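Local atomic coordinates of thiol-activated cytolysin (Desulfobulbus propionicus, PDB entry 6NAL), a protein that probably perforates membranes as a pore-forming toxin of the cholesterol-dependent cytolysin family. Residues Tyr189-Lys194 with Thr259-Thr264. Residues are numbered along the deposited sequence; the frame is centred on the assembly and turned at random.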
loop_
_atom_site.group_PDB
_atom_site.type_symbol
_atom_site.label_atom_id
_atom_site.label_comp_id
_atom_site.label_asym_id
_atom_site.label_seq_id
_atom_site.Cartn_x
_atom_site.Cartn_y
_atom_site.Cartn_z
ATOM N N TYR A 189 18.149 10.696 7.325
ATOM C CA TYR A 189 18.518 10.160 6.034
ATOM C C TYR A 189 20.018 10.346 5.775
ATOM O O TYR A 189 20.577 11.419 6.005
ATOM C CB TYR A 189 17.671 10.866 4.978
ATOM C CG TYR A 189 17.731 10.243 3.629
ATOM C CD1 TYR A 189 16.933 9.187 3.301
ATOM C CD2 TYR A 189 18.598 10.696 2.698
ATOM C CE1 TYR A 189 16.989 8.588 2.061
ATOM C CE2 TYR A 189 18.654 10.112 1.421
ATOM C CZ TYR A 189 17.850 9.049 1.121
ATOM O OH TYR A 189 17.908 8.454 -0.116
ATOM N N LEU A 190 20.649 9.334 5.210
ATOM C CA LEU A 190 22.100 9.369 5.047
ATOM C C LEU A 190 22.543 9.052 3.634
ATOM O O LEU A 190 22.146 8.039 3.058
ATOM C CB LEU A 190 22.776 8.398 5.991
ATOM C CG LEU A 190 24.242 8.722 6.284
ATOM C CD1 LEU A 190 24.320 9.869 7.242
ATOM C CD2 LEU A 190 24.892 7.460 6.871
ATOM N N ILE A 191 23.404 9.902 3.099
ATOM C CA ILE A 191 24.024 9.705 1.800
ATOM C C ILE A 191 25.523 9.552 1.999
ATOM O O ILE A 191 26.136 10.288 2.779
ATOM C CB ILE A 191 23.712 10.904 0.877
ATOM C CG1 ILE A 191 22.207 11.001 0.615
ATOM C CG2 ILE A 191 24.461 10.825 -0.458
ATOM C CD1 ILE A 191 21.817 12.261 -0.098
ATOM N N ARG A 192 26.118 8.644 1.236
ATOM C CA ARG A 192 27.550 8.488 1.201
ATOM C C ARG A 192 28.067 8.480 -0.219
ATOM O O ARG A 192 27.614 7.680 -1.027
ATOM C CB ARG A 192 27.971 7.194 1.856
ATOM C CG ARG A 192 29.427 7.146 2.061
ATOM C CD ARG A 192 29.931 5.785 2.428
ATOM N NE ARG A 192 29.470 4.767 1.506
ATOM C CZ ARG A 192 29.733 3.480 1.651
ATOM N NH1 ARG A 192 30.478 3.102 2.687
ATOM N NH2 ARG A 192 29.255 2.595 0.778
ATOM N N PHE A 193 29.066 9.317 -0.484
ATOM C CA PHE A 193 29.868 9.267 -1.705
ATOM C C PHE A 193 31.205 8.619 -1.385
ATOM O O PHE A 193 31.895 9.073 -0.473
ATOM C CB PHE A 193 30.118 10.669 -2.261
ATOM C CG PHE A 193 28.863 11.391 -2.701
ATOM C CD1 PHE A 193 28.087 12.051 -1.792
ATOM C CD2 PHE A 193 28.505 11.410 -4.021
ATOM C CE1 PHE A 193 26.958 12.711 -2.158
ATOM C CE2 PHE A 193 27.383 12.069 -4.415
ATOM C CZ PHE A 193 26.587 12.727 -3.469
ATOM N N LYS A 194 31.578 7.563 -2.112
ATOM C CA LYS A 194 32.801 6.855 -1.781
ATOM C C LYS A 194 33.691 6.645 -2.989
ATOM O O LYS A 194 33.258 6.076 -3.990
ATOM C CB LYS A 194 32.485 5.495 -1.162
ATOM C CG LYS A 194 33.738 4.675 -0.664
ATOM C CD LYS A 194 33.361 3.174 -0.478
ATOM C CE LYS A 194 34.038 2.666 0.759
ATOM N NZ LYS A 194 33.186 1.703 1.589
ATOM N N THR A 259 11.310 11.559 0.479
ATOM C CA THR A 259 10.856 12.078 -0.803
ATOM C C THR A 259 11.495 13.423 -1.144
ATOM O O THR A 259 11.774 13.693 -2.313
ATOM C CB THR A 259 9.334 12.226 -0.813
ATOM O OG1 THR A 259 8.751 10.957 -0.516
ATOM C CG2 THR A 259 8.850 12.746 -2.204
ATOM N N THR A 260 11.615 14.315 -0.161
ATOM C CA THR A 260 12.195 15.628 -0.409
ATOM C C THR A 260 13.656 15.498 -0.836
ATOM O O THR A 260 14.075 16.081 -1.844
ATOM C CB THR A 260 12.038 16.503 0.849
ATOM O OG1 THR A 260 10.682 16.434 1.308
ATOM C CG2 THR A 260 12.323 17.973 0.503
ATOM N N ILE A 261 14.438 14.721 -0.079
ATOM C CA ILE A 261 15.840 14.523 -0.415
ATOM C C ILE A 261 15.987 13.776 -1.736
ATOM O O ILE A 261 16.978 13.968 -2.458
ATOM C CB ILE A 261 16.581 13.745 0.697
ATOM C CG1 ILE A 261 16.482 14.411 2.050
ATOM C CG2 ILE A 261 18.088 13.543 0.323
ATOM C CD1 ILE A 261 16.767 15.867 1.963
ATOM N N LYS A 262 15.104 12.814 -2.013
ATOM C CA LYS A 262 15.292 12.021 -3.229
ATOM C C LYS A 262 15.048 12.858 -4.471
ATOM O O LYS A 262 15.503 12.492 -5.555
ATOM C CB LYS A 262 14.378 10.789 -3.239
ATOM C CG LYS A 262 14.988 9.547 -2.591
ATOM C CD LYS A 262 14.807 8.290 -3.426
ATOM C CE LYS A 262 15.561 7.095 -2.839
ATOM N NZ LYS A 262 14.926 6.527 -1.589
ATOM N N GLY A 263 14.400 13.997 -4.323
ATOM C CA GLY A 263 14.099 14.799 -5.481
ATOM C C GLY A 263 15.035 15.978 -5.622
ATOM O O GLY A 263 15.091 16.634 -6.667
ATOM N N THR A 264 15.770 16.269 -4.561
ATOM C CA THR A 264 16.712 17.373 -4.594
ATOM C C THR A 264 18.159 16.924 -4.498
ATOM O O THR A 264 19.049 17.761 -4.699
ATOM C CB THR A 264 16.430 18.395 -3.472
ATOM O OG1 THR A 264 16.663 17.803 -2.196
ATOM C CG2 THR A 264 14.992 18.894 -3.515
#
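The central antiparallel sheet of the cytolysin core meets one of its covering helices where Y189 and I191, on strand 187-202, pack against I261 of helix 254-264. I261 extends its CG2 branch to the CD2-CE2 side of the Y189 ring, reaching CE2 at 3.6 Å and CD2 at 3.7 Å. The same methyl also touches I191, whose CD1 lies 4.0 Å from I261 CG2, so one branch of the helix residue serves two strand residues that alternate with L190, which points to the other face of the sheet and packs on helix 156-163. With CG anti to the backbone N (chi1 -168°), the Y189 ring reaches alongside I261, the two side chains running past each other in opposite directions. Strand and helix segments run at 26° to one another, their axes 10.2 Å apart at closest approach. In the cholesterol-dependent cytolysin fold this strand belongs to the core sheet, paired here with strands 147-152 and 232-250; F248 of the latter packs on both I191 and I261. K262, bent at chi2 and chi4, crosses the tyrosine at about a right angle and brings CE to 3.8 Å from Y189 OH. No hydrogen bond joins them: the Y189 hydroxyl is hydrogen-bonded to S150 OG, while K262 NZ forms a salt bridge with E258, one turn earlier in the helix.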